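Local coordinates for protein vibralactone Cyclase (Boreostereum vibrans, PDB 6KD0) that probably catalyses the cyclization that forms the fused bicyclic beta-lactone of vibralactone, on an alpha/beta-hydrolase fold, at residues A[39-43]-A[44-48]; A[325-328]-A[329-332]. All blocks are in the same frame, centred on the assembly; numbering follows the deposited sequence.

In the fold
Both contacts lie within single helices of the alpha/beta-hydrolase fold, and each joins successive turns of one helix. Contact 1 is a surface contact on helix 35-54, ahead of the first strand of the mixed sheet, whereas contact 2 is partly buried on helix 321-338, close to the end of the chain. Their centres are about 23 Å apart and they do not touch. Residues 39-48 include a pi-type turn at 44-46, ahead of a proline, with aromatic rings laid against valines and a water-bridged acidic pair outside. Residues 325-332 keep regular helical bonding, with a threonine hydroxyl folded back to the backbone on the buried side and glutamates and a lysine among the more exposed residues.

Contact 1: residues A[39-43]-A[44-48]; sequences RAFWD and EVVIP
Val46 stands between the side chains of Phe41 and Trp42 on helix 35-54, where the helix widens into a pi-type turn. Its two methyl groups are divided between the rings. CG1 sits over one face of the Trp42 indole in a CH-pi contact, 3.8 Å from the centroid of the six-membered ring and 20° off its normal, shifted toward the rim at CZ3. The other methyl, CG2, approaches the Phe41 ring obliquely, 3.4 Å from CE2, the two side chains crossing at about a right angle. Phe41 swings its ring forward along the helix because CG lies anti to the backbone N (chi1 -179°). This also brings CE1 to 3.7 Å from Val45 CB, and the ring reaches across both valines. Were Phe41 cut back to an alanine, Val45 and Val46 would probably lose their cover on this side, opening a gap beside Phe25, which also packs on the ring. Trp42 and Val46 both also pack on Leu316 of helix 313-316, and the indole lies near, without touching, a probable Ser-His-Asp triad formed by Ser177, His311 and Asp281.

The widened turn is seen at Phe41 O, which two N-H groups grip: Val46 N, at 3.1 Å, lies in the carbonyl plane, whereas Val45 N comes from above it. Trp42 O takes the N-H of Ile47, again five residues on. Pro48 has no N-H to continue the series, and its CG instead rests 3.3 Å from Asp43 O, at a kink in the helix. On the outer side, the neighbouring carboxylates of Asp43 and Glu44 share one water, which donates to Asp43 OD2 at 2.9 Å and to Glu44 OE2 at 2.6 Å.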
loop_
_atom_site.group_PDB
_atom_site.type_symbol
_atom_site.label_atom_id
_atom_site.label_comp_id
_atom_site.label_asym_id
_atom_site.label_seq_id
_atom_site.Cartn_x
_atom_site.Cartn_y
_atom_site.Cartn_z
ATOM N N ARG A 39 -5.017 -2.249 17.396
ATOM C CA ARG A 39 -3.617 -2.657 17.342
ATOM C C ARG A 39 -3.443 -4.087 17.857
ATOM O O ARG A 39 -2.749 -4.909 17.234
ATOM C CB ARG A 39 -2.769 -1.680 18.143
ATOM C CG ARG A 39 -2.660 -0.308 17.494
ATOM C CD ARG A 39 -1.978 0.744 18.394
ATOM N NE ARG A 39 -1.636 1.939 17.624
ATOM C CZ ARG A 39 -1.264 3.113 18.134
ATOM N NH1 ARG A 39 -1.178 3.284 19.454
ATOM N NH2 ARG A 39 -0.968 4.117 17.312
ATOM N N ALA A 40 -4.084 -4.405 18.993
ATOM C CA ALA A 40 -3.979 -5.752 19.557
ATOM C C ALA A 40 -4.601 -6.786 18.638
ATOM O O ALA A 40 -4.154 -7.939 18.606
ATOM C CB ALA A 40 -4.648 -5.811 20.933
ATOM N N PHE A 41 -5.658 -6.408 17.907
ATOM C CA PHE A 41 -6.314 -7.354 17.010
ATOM C C PHE A 41 -5.393 -7.728 15.864
ATOM O O PHE A 41 -5.332 -8.900 15.442
ATOM C CB PHE A 41 -7.612 -6.752 16.464
ATOM C CG PHE A 41 -8.375 -7.681 15.536
ATOM C CD1 PHE A 41 -8.935 -8.863 16.018
ATOM C CD2 PHE A 41 -8.535 -7.369 14.196
ATOM C CE1 PHE A 41 -9.630 -9.715 15.176
ATOM C CE2 PHE A 41 -9.246 -8.221 13.344
ATOM C CZ PHE A 41 -9.786 -9.392 13.833
ATOM N N TRP A 42 -4.702 -6.726 15.306
ATOM C CA TRP A 42 -3.715 -7.030 14.272
ATOM C C TRP A 42 -2.562 -7.854 14.839
ATOM O O TRP A 42 -2.089 -8.796 14.192
ATOM C CB TRP A 42 -3.213 -5.740 13.613
ATOM C CG TRP A 42 -4.140 -5.337 12.507
ATOM C CD1 TRP A 42 -5.304 -4.644 12.631
ATOM C CD2 TRP A 42 -4.005 -5.664 11.115
ATOM N NE1 TRP A 42 -5.906 -4.509 11.394
ATOM C CE2 TRP A 42 -5.120 -5.119 10.448
ATOM C CE3 TRP A 42 -3.043 -6.354 10.372
ATOM C CZ2 TRP A 42 -5.298 -5.238 9.067
ATOM C CZ3 TRP A 42 -3.216 -6.476 9.013
ATOM C CH2 TRP A 42 -4.339 -5.916 8.368
ATOM N N ASP A 43 -2.121 -7.538 16.060
ATOM C CA ASP A 43 -0.979 -8.243 16.651
ATOM C C ASP A 43 -1.315 -9.687 17.037
ATOM O O ASP A 43 -0.446 -10.571 16.987
ATOM C CB ASP A 43 -0.485 -7.476 17.876
ATOM C CG ASP A 43 0.749 -8.098 18.500
ATOM O OD1 ASP A 43 1.807 -8.135 17.833
ATOM O OD2 ASP A 43 0.654 -8.547 19.664
ATOM N N GLU A 44 -2.555 -9.945 17.445
ATOM C CA GLU A 44 -2.918 -11.207 18.083
ATOM C C GLU A 44 -3.711 -12.130 17.178
ATOM O O GLU A 44 -3.685 -13.350 17.375
ATOM C CB GLU A 44 -3.717 -10.931 19.368
ATOM C CG GLU A 44 -2.846 -10.337 20.482
ATOM C CD GLU A 44 -3.628 -9.627 21.590
ATOM O OE1 GLU A 44 -4.857 -9.825 21.706
ATOM O OE2 GLU A 44 -3.002 -8.855 22.346
ATOM N N VAL A 45 -4.401 -11.582 16.181
ATOM C CA VAL A 45 -5.289 -12.384 15.359
ATOM C C VAL A 45 -4.867 -12.296 13.898
ATOM O O VAL A 45 -4.578 -13.319 13.271
ATOM C CB VAL A 45 -6.763 -11.961 15.534
ATOM C CG1 VAL A 45 -7.661 -12.785 14.601
ATOM C CG2 VAL A 45 -7.204 -12.158 16.976
ATOM N N VAL A 46 -4.805 -11.083 13.339
ATOM C CA VAL A 46 -4.693 -10.981 11.881
ATOM C C VAL A 46 -3.336 -11.489 11.403
ATOM O O VAL A 46 -3.257 -12.347 10.515
ATOM C CB VAL A 46 -4.955 -9.541 11.406
ATOM C CG1 VAL A 46 -4.865 -9.482 9.907
ATOM C CG2 VAL A 46 -6.325 -9.080 11.853
ATOM N N ILE A 47 -2.253 -10.977 11.975
ATOM C CA ILE A 47 -0.925 -11.358 11.492
ATOM C C ILE A 47 -0.617 -12.803 11.881
ATOM O O ILE A 47 -0.109 -13.547 11.030
ATOM C CB ILE A 47 0.161 -10.388 11.989
ATOM C CG1 ILE A 47 -0.103 -8.985 11.428
ATOM C CG2 ILE A 47 1.551 -10.853 11.521
ATOM C CD1 ILE A 47 0.739 -7.905 12.058
ATOM N N PRO A 48 -0.896 -13.259 13.114
ATOM C CA PRO A 48 -0.653 -14.687 13.405
ATOM C C PRO A 48 -1.397 -15.624 12.476
ATOM O O PRO A 48 -0.810 -16.608 12.000
ATOM C CB PRO A 48 -1.117 -14.825 14.862
ATOM C CG PRO A 48 -0.824 -13.493 15.433
ATOM C CD PRO A 48 -1.246 -12.531 14.345
HETATM O O HOH W 1 -1.113 -7.235 21.571
#

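Contact 2: residues A[325-328]-A[329-332]; sequences KFQE and ETIE
Glu329 gives its N-H to Lys325 O at 2.8 Å, one turn back on helix 321-338, with its CB resting 3.5 Å from the same oxygen. Its extended side chain holds its carboxylate well clear of the backbone: OE1 is hydrogen-bonded to Thr304 and OE2 weakly to Tyr306. Lys325 NZ is 4.9 Å from Glu329 OE2, so the opposite charges do not meet but may still attract each other weakly. On the exposed side Glu328 O takes the N-H of Glu332 at 2.9 Å, while the CB and CG of Glu332 lie alongside that carbonyl. Both residues are exposed, and their like-charged carboxylates stay apart, 5.7 Å between Glu328 OE1 and Glu332 OE1.

Gln327 bends at chi2 (64°), which brings its amide back toward Thr330 and Ile331. The backbone O of Gln327 accepts Ile331 N at 3.0 Å, and Ile331 CG1 packs 3.4 Å from that oxygen. This is the i to i+4 bonding of a regular alpha-helix, to which Thr330 adds a hydroxyl bonded four residues back: its N and its OG1 each donate to Phe326 O at 2.9 Å, from opposite faces of the carbonyl plane.

Around this helix, Phe326 and Thr330 pack on strand 273-278 through Met276, Glu329 meets Phe274 of the same strand, and Gln327 and Ile331 lie against Ile121 of helix 115-125.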
loop_
_atom_site.group_PDB
_atom_site.type_symbol
_atom_site.label_atom_id
_atom_site.label_comp_id
_atom_site.label_asym_id
_atom_site.label_seq_id
_atom_site.Cartn_x
_atom_site.Cartn_y
_atom_site.Cartn_z
ATOM N N LYS A 325 -5.990 -15.075 -5.155
ATOM C CA LYS A 325 -5.883 -14.503 -6.494
ATOM C C LYS A 325 -5.490 -13.035 -6.412
ATOM O O LYS A 325 -4.690 -12.550 -7.224
ATOM C CB LYS A 325 -7.197 -14.680 -7.253
ATOM C CG LYS A 325 -7.095 -14.298 -8.716
ATOM C CD LYS A 325 -8.338 -14.705 -9.498
ATOM C CE LYS A 325 -8.334 -14.117 -10.914
ATOM N NZ LYS A 325 -9.481 -13.176 -11.118
ATOM N N PHE A 326 -6.043 -12.319 -5.432
ATOM C CA PHE A 326 -5.644 -10.934 -5.191
ATOM C C PHE A 326 -4.136 -10.825 -4.950
ATOM O O PHE A 326 -3.462 -9.953 -5.513
ATOM C CB PHE A 326 -6.438 -10.369 -4.003
ATOM C CG PHE A 326 -6.322 -8.860 -3.841
ATOM C CD1 PHE A 326 -5.199 -8.284 -3.258
ATOM C CD2 PHE A 326 -7.349 -8.027 -4.263
ATOM C CE1 PHE A 326 -5.096 -6.884 -3.111
ATOM C CE2 PHE A 326 -7.261 -6.639 -4.116
ATOM C CZ PHE A 326 -6.136 -6.075 -3.541
ATOM N N GLN A 327 -3.581 -11.708 -4.120
ATOM C CA GLN A 327 -2.134 -11.629 -3.895
ATOM C C GLN A 327 -1.352 -12.008 -5.152
ATOM O O GLN A 327 -0.325 -11.382 -5.466
ATOM C CB GLN A 327 -1.699 -12.491 -2.714
ATOM C CG GLN A 327 -0.218 -12.310 -2.364
ATOM C CD GLN A 327 0.127 -10.895 -1.892
ATOM O OE1 GLN A 327 -0.754 -10.098 -1.550
ATOM N NE2 GLN A 327 1.412 -10.588 -1.852
ATOM N N GLU A 328 -1.839 -13.006 -5.900
ATOM C CA GLU A 328 -1.182 -13.399 -7.147
ATOM C C GLU A 328 -1.184 -12.257 -8.154
ATOM O O GLU A 328 -0.189 -12.030 -8.847
ATOM C CB GLU A 328 -1.866 -14.628 -7.748
ATOM C CG GLU A 328 -1.637 -15.921 -6.973
ATOM C CD GLU A 328 -2.601 -17.030 -7.403
ATOM O OE1 GLU A 328 -3.256 -16.870 -8.460
ATOM O OE2 GLU A 328 -2.708 -18.052 -6.685
ATOM N N GLU A 329 -2.295 -11.527 -8.246
ATOM C CA GLU A 329 -2.368 -10.396 -9.165
ATOM C C GLU A 329 -1.545 -9.207 -8.670
ATOM O O GLU A 329 -1.028 -8.436 -9.491
ATOM C CB GLU A 329 -3.820 -9.994 -9.388
ATOM C CG GLU A 329 -3.971 -8.843 -10.388
ATOM C CD GLU A 329 -5.312 -8.851 -11.099
ATOM O OE1 GLU A 329 -5.423 -8.194 -12.165
ATOM O OE2 GLU A 329 -6.255 -9.503 -10.585
ATOM N N THR A 330 -1.407 -9.043 -7.348
ATOM C CA THR A 330 -0.440 -8.085 -6.811
ATOM C C THR A 330 0.951 -8.390 -7.344
ATOM O O THR A 330 1.662 -7.504 -7.849
ATOM C CB THR A 330 -0.426 -8.134 -5.272
ATOM O OG1 THR A 330 -1.697 -7.721 -4.750
ATOM C CG2 THR A 330 0.676 -7.221 -4.711
ATOM N N ILE A 331 1.352 -9.654 -7.235
ATOM C CA ILE A 331 2.684 -10.061 -7.668
ATOM C C ILE A 331 2.833 -9.915 -9.181
ATOM O O ILE A 331 3.900 -9.523 -9.673
ATOM C CB ILE A 331 2.978 -11.493 -7.186
ATOM C CG1 ILE A 331 3.069 -11.511 -5.655
ATOM C CG2 ILE A 331 4.251 -12.010 -7.821
ATOM C CD1 ILE A 331 3.161 -12.909 -5.067
ATOM N N GLU A 332 1.762 -10.189 -9.934
ATOM C CA GLU A 332 1.779 -10.006 -11.390
ATOM C C GLU A 332 1.910 -8.535 -11.767
ATOM O O GLU A 332 2.577 -8.197 -12.752
ATOM C CB GLU A 332 0.512 -10.585 -12.022
ATOM C CG GLU A 332 0.537 -12.079 -12.308
ATOM C CD GLU A 332 -0.828 -12.601 -12.758
ATOM O OE1 GLU A 332 -1.019 -13.843 -12.767
ATOM O OE2 GLU A 332 -1.707 -11.768 -13.105
#